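Local coordinates for protein CDA peptide synthetase I (Streptomyces coelicolor, PDB 5DU9) that belongs to a non-ribosomal peptide synthetase, of which the modelled part is a condensation domain with the fold of the CoA-dependent acyltransferases, at residues S384-V396 with D408-L421. The protein carries 1 engineered substitution. Residues are numbered along the deposited sequence; the frame is centred on the assembly and turned at random.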
loop_
_atom_site.group_PDB
_atom_site.type_symbol
_atom_site.label_atom_id
_atom_site.label_comp_id
_atom_site.label_asym_id
_atom_site.label_seq_id
_atom_site.Cartn_x
_atom_site.Cartn_y
_atom_site.Cartn_z
ATOM N N SER A 384 -3.251 3.802 -7.132
ATOM C CA SER A 384 -2.385 2.652 -6.941
ATOM C C SER A 384 -2.183 1.912 -8.259
ATOM O O SER A 384 -3.099 1.830 -9.078
ATOM C CB SER A 384 -2.987 1.723 -5.883
ATOM O OG SER A 384 -2.151 0.609 -5.637
ATOM N N ILE A 385 -0.977 1.395 -8.472
ATOM C CA ILE A 385 -0.690 0.565 -9.641
ATOM C C ILE A 385 -0.521 -0.881 -9.195
ATOM O O ILE A 385 -1.102 -1.792 -9.782
ATOM C CB ILE A 385 0.575 1.045 -10.394
ATOM C CG1 ILE A 385 0.344 2.433 -11.003
ATOM C CG2 ILE A 385 0.977 0.055 -11.484
ATOM C CD1 ILE A 385 -0.765 2.499 -12.051
ATOM N N SER A 386 0.281 -1.078 -8.155
ATOM C CA SER A 386 0.441 -2.387 -7.537
ATOM C C SER A 386 0.972 -2.202 -6.124
ATOM O O SER A 386 2.036 -1.626 -5.933
ATOM C CB SER A 386 1.382 -3.268 -8.354
ATOM O OG SER A 386 1.513 -4.546 -7.760
ATOM N N SER A 387 0.224 -2.679 -5.133
ATOM C CA SER A 387 0.570 -2.430 -3.735
ATOM C C SER A 387 1.536 -3.464 -3.160
ATOM O O SER A 387 2.152 -3.225 -2.126
ATOM C CB SER A 387 -0.697 -2.380 -2.868
ATOM O OG SER A 387 -1.206 -3.678 -2.591
ATOM N N GLY A 388 1.681 -4.603 -3.830
ATOM C CA GLY A 388 2.574 -5.646 -3.361
ATOM C C GLY A 388 2.135 -7.019 -3.824
ATOM O O GLY A 388 1.007 -7.184 -4.289
ATOM N N PRO A 389 3.021 -8.017 -3.700
ATOM C CA PRO A 389 2.670 -9.377 -4.117
ATOM C C PRO A 389 1.669 -10.018 -3.167
ATOM O O PRO A 389 1.550 -9.577 -2.025
ATOM C CB PRO A 389 4.008 -10.114 -4.081
ATOM C CG PRO A 389 4.793 -9.393 -3.054
ATOM C CD PRO A 389 4.386 -7.949 -3.148
ATOM N N THR A 390 0.974 -11.047 -3.635
ATOM C CA THR A 390 -0.048 -11.693 -2.829
ATOM C C THR A 390 -0.157 -13.181 -3.139
ATOM O O THR A 390 0.088 -13.624 -4.265
ATOM C CB THR A 390 -1.426 -11.017 -3.039
ATOM O OG1 THR A 390 -2.407 -11.626 -2.189
ATOM C CG2 THR A 390 -1.866 -11.120 -4.486
ATOM N N THR A 391 -0.506 -13.948 -2.110
ATOM C CA THR A 391 -0.803 -15.364 -2.260
ATOM C C THR A 391 -2.254 -15.575 -2.687
ATOM O O THR A 391 -2.637 -16.669 -3.103
ATOM C CB THR A 391 -0.558 -16.130 -0.948
ATOM O OG1 THR A 391 -1.361 -15.567 0.097
ATOM C CG2 THR A 391 0.905 -16.059 -0.548
ATOM N N ASP A 392 -3.055 -14.522 -2.585
ATOM C CA ASP A 392 -4.483 -14.629 -2.853
ATOM C C ASP A 392 -5.018 -13.314 -3.425
ATOM O O ASP A 392 -5.061 -13.138 -4.643
ATOM C CB ASP A 392 -5.221 -15.023 -1.566
ATOM C CG ASP A 392 -6.728 -14.887 -1.677
ATOM O OD1 ASP A 392 -7.287 -15.271 -2.720
ATOM O OD2 ASP A 392 -7.353 -14.390 -0.716
ATOM N N LEU A 393 -5.405 -12.392 -2.552
ATOM C CA LEU A 393 -6.079 -11.168 -2.979
ATOM C C LEU A 393 -5.757 -9.972 -2.092
ATOM O O LEU A 393 -5.801 -10.076 -0.865
ATOM C CB LEU A 393 -7.597 -11.395 -3.000
ATOM C CG LEU A 393 -8.491 -10.229 -3.433
ATOM C CD1 LEU A 393 -8.349 -9.952 -4.919
ATOM C CD2 LEU A 393 -9.942 -10.526 -3.074
ATOM N N ASN A 394 -5.434 -8.840 -2.716
ATOM C CA ASN A 394 -5.431 -7.552 -2.030
ATOM C C ASN A 394 -6.605 -6.743 -2.529
ATOM O O ASN A 394 -6.880 -6.723 -3.731
ATOM C CB ASN A 394 -4.152 -6.737 -2.275
ATOM C CG ASN A 394 -2.887 -7.518 -2.036
ATOM O OD1 ASN A 394 -2.779 -8.280 -1.074
ATOM N ND2 ASN A 394 -1.899 -7.311 -2.906
ATOM N N ILE A 395 -7.281 -6.070 -1.607
ATOM C CA ILE A 395 -8.328 -5.120 -1.944
ATOM C C ILE A 395 -7.841 -3.742 -1.526
ATOM O O ILE A 395 -7.681 -3.472 -0.343
ATOM C CB ILE A 395 -9.656 -5.456 -1.247
ATOM C CG1 ILE A 395 -10.137 -6.836 -1.702
ATOM C CG2 ILE A 395 -10.701 -4.391 -1.556
ATOM C CD1 ILE A 395 -11.343 -7.353 -0.957
ATOM N N VAL A 396 -7.597 -2.883 -2.508
ATOM C CA VAL A 396 -6.994 -1.581 -2.266
ATOM C C VAL A 396 -7.987 -0.487 -2.631
ATOM O O VAL A 396 -8.544 -0.487 -3.729
ATOM C CB VAL A 396 -5.699 -1.407 -3.084
ATOM C CG1 VAL A 396 -5.006 -0.098 -2.727
ATOM C CG2 VAL A 396 -4.763 -2.592 -2.857
ATOM N N ASP A 408 -9.186 -1.315 -6.277
ATOM C CA ASP A 408 -8.313 -2.233 -6.998
ATOM C C ASP A 408 -8.377 -3.619 -6.373
ATOM O O ASP A 408 -8.148 -3.777 -5.171
ATOM C CB ASP A 408 -6.867 -1.732 -6.992
ATOM C CG ASP A 408 -6.616 -0.643 -8.020
ATOM O OD1 ASP A 408 -7.551 0.118 -8.322
ATOM O OD2 ASP A 408 -5.481 -0.560 -8.536
ATOM N N PHE A 409 -8.716 -4.611 -7.186
ATOM C CA PHE A 409 -8.594 -6.005 -6.790
ATOM C C PHE A 409 -7.303 -6.539 -7.379
ATOM O O PHE A 409 -7.148 -6.610 -8.597
ATOM C CB PHE A 409 -9.795 -6.830 -7.257
ATOM C CG PHE A 409 -10.926 -6.873 -6.263
ATOM C CD1 PHE A 409 -11.315 -5.733 -5.583
ATOM C CD2 PHE A 409 -11.610 -8.056 -6.022
ATOM C CE1 PHE A 409 -12.355 -5.770 -4.668
ATOM C CE2 PHE A 409 -12.650 -8.099 -5.107
ATOM C CZ PHE A 409 -13.023 -6.956 -4.433
ATOM N N GLU A 410 -6.371 -6.883 -6.500
ATOM C CA GLU A 410 -5.068 -7.391 -6.895
ATOM C C GLU A 410 -5.011 -8.879 -6.599
ATOM O O GLU A 410 -4.878 -9.279 -5.442
ATOM C CB GLU A 410 -3.958 -6.649 -6.150
ATOM C CG GLU A 410 -4.069 -5.134 -6.219
ATOM C CD GLU A 410 -2.914 -4.424 -5.534
ATOM O OE1 GLU A 410 -2.370 -4.973 -4.554
ATOM O OE2 GLU A 410 -2.551 -3.309 -5.970
ATOM N N GLY A 411 -5.120 -9.688 -7.646
ATOM C CA GLY A 411 -5.213 -11.129 -7.496
ATOM C C GLY A 411 -3.958 -11.872 -7.901
ATOM O O GLY A 411 -3.324 -11.543 -8.905
ATOM N N ASN A 412 -3.601 -12.881 -7.111
ATOM C CA ASN A 412 -2.563 -13.824 -7.494
ATOM C C ASN A 412 -2.956 -14.468 -8.826
ATOM O O ASN A 412 -4.048 -15.020 -8.944
ATOM C CB ASN A 412 -2.371 -14.882 -6.406
ATOM C CG ASN A 412 -1.296 -15.900 -6.755
ATOM O OD1 ASN A 412 -1.419 -16.647 -7.723
ATOM N ND2 ASN A 412 -0.239 -15.938 -5.957
ATOM N N PRO A 413 -2.075 -14.394 -9.840
ATOM C CA PRO A 413 -2.473 -14.840 -11.182
ATOM C C PRO A 413 -2.686 -16.347 -11.314
ATOM O O PRO A 413 -3.273 -16.784 -12.304
ATOM C CB PRO A 413 -1.306 -14.381 -12.062
ATOM C CG PRO A 413 -0.149 -14.268 -11.142
ATOM C CD PRO A 413 -0.715 -13.827 -9.828
ATOM N N GLN A 414 -2.220 -17.127 -10.345
ATOM C CA GLN A 414 -2.463 -18.568 -10.352
ATOM C C GLN A 414 -3.821 -18.899 -9.731
ATOM O O GLN A 414 -4.274 -20.042 -9.786
ATOM C CB GLN A 414 -1.351 -19.309 -9.607
ATOM C CG GLN A 414 0.015 -19.202 -10.266
ATOM C CD GLN A 414 1.099 -19.922 -9.489
ATOM O OE1 GLN A 414 0.873 -20.391 -8.373
ATOM N NE2 GLN A 414 2.286 -20.014 -10.077
ATOM N N VAL A 415 -4.464 -17.888 -9.150
ATOM C CA VAL A 415 -5.750 -18.054 -8.477
ATOM C C VAL A 415 -6.864 -17.340 -9.239
ATOM O O VAL A 415 -7.960 -17.878 -9.398
ATOM C CB VAL A 415 -5.705 -17.503 -7.032
ATOM C CG1 VAL A 415 -7.026 -17.769 -6.310
ATOM C CG2 VAL A 415 -4.545 -18.114 -6.260
ATOM N N TYR A 416 -6.575 -16.126 -9.702
ATOM C CA TYR A 416 -7.565 -15.289 -10.376
ATOM C C TYR A 416 -7.135 -14.898 -11.783
ATOM O O TYR A 416 -5.981 -14.537 -12.014
ATOM C CB TYR A 416 -7.823 -14.005 -9.582
ATOM C CG TYR A 416 -8.258 -14.197 -8.148
ATOM C CD1 TYR A 416 -9.600 -14.316 -7.816
ATOM C CD2 TYR A 416 -7.326 -14.227 -7.120
ATOM C CE1 TYR A 416 -9.999 -14.478 -6.502
ATOM C CE2 TYR A 416 -7.714 -14.387 -5.807
ATOM C CZ TYR A 416 -9.050 -14.513 -5.503
ATOM O OH TYR A 416 -9.434 -14.676 -4.191
ATOM N N GLY A 417 -8.075 -14.966 -12.719
ATOM C CA GLY A 417 -7.905 -14.340 -14.017
ATOM C C GLY A 417 -8.418 -12.913 -13.940
ATOM O O GLY A 417 -9.131 -12.556 -12.998
ATOM N N GLY A 418 -8.052 -12.093 -14.921
ATOM C CA GLY A 418 -8.499 -10.712 -14.968
ATOM C C GLY A 418 -10.012 -10.588 -14.930
ATOM O O GLY A 418 -10.562 -9.804 -14.154
ATOM N N GLN A 419 -10.687 -11.369 -15.769
ATOM C CA GLN A 419 -12.147 -11.348 -15.825
ATOM C C GLN A 419 -12.759 -11.743 -14.483
ATOM O O GLN A 419 -13.751 -11.156 -14.050
ATOM C CB GLN A 419 -12.656 -12.280 -16.929
ATOM N N ASP A 420 -12.167 -12.736 -13.827
ATOM C CA ASP A 420 -12.634 -13.171 -12.513
ATOM C C ASP A 420 -12.609 -12.025 -11.509
ATOM O O ASP A 420 -13.545 -11.847 -10.725
ATOM C CB ASP A 420 -11.777 -14.318 -11.979
ATOM C CG ASP A 420 -11.755 -15.514 -12.904
ATOM O OD1 ASP A 420 -12.739 -15.719 -13.647
ATOM O OD2 ASP A 420 -10.749 -16.253 -12.881
ATOM N N LEU A 421 -11.526 -11.254 -11.528
ATOM C CA LEU A 421 -11.366 -10.153 -10.586
ATOM C C LEU A 421 -12.384 -9.058 -10.870
ATOM O O LEU A 421 -12.930 -8.461 -9.947
ATOM C CB LEU A 421 -9.941 -9.590 -10.650
ATOM C CG LEU A 421 -8.848 -10.523 -10.120
ATOM C CD1 LEU A 421 -7.470 -10.026 -10.528
ATOM C CD2 LEU A 421 -8.937 -10.653 -8.606
HETATM O O HOH W 1 -3.251 -1.166 -7.219
HETATM O O HOH W 2 -5.977 2.245 -9.315
HETATM O O HOH W 3 -4.750 0.935 -10.610
#
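The carboxylate of Glu410 is gripped by the loop carrying Ser387. Ser387 OG donates to Glu410 OE1 at 2.6 Å, and Ser387 N donates to Glu410 OE2 at 3.0 Å. Both oxygens are met on their syn side, about 20° out of the carboxylate plane. Glu410 OE1 takes a second donor, Asn394 ND2, at 2.9 Å, nearly along the C-O bond. The amide and carboxylate planes are turned 63° apart. Extended beyond CG (chi2 -177°), the Glu410 chain runs out to the loop, and Val396 CG2 packs on its CD. The three bonds from Ser387 and Asn394 would fix the rotation of the carboxylate. Ser387 itself touches the bound (2S)-2-amino-N-butyl-propanamide, so Glu410 stands in the second shell of that pocket.

Glu410 and Asn394 form a hydrogen-bonded pair of an antiparallel beta hairpin, strands 393-398 and 404-411, at the middle of a four-stranded sheet. Val396 and Asp408 form the next such pair.

On the other face, Ile395 CG1 makes a CH-pi contact over the Phe409 ring, 4.1 Å from its centroid. Leu393 CD1 touches both Phe409 CD2 and Leu421 CD2. Beyond the strands, Asn412 ND2 donates to a lone pair of Thr390 O at 2.9 Å. Asn412 OD1 takes Gln414 N in an Asx turn. Tyr416 OH donates to Asp392 OD1 at 2.7 Å, and Ser229 also bonds that oxygen.

Water 1 bridges Glu410 OE2, Asp408 OD2 and Ser384 OG. Asp408 OD1 is held by Ser245 of strand 242-248.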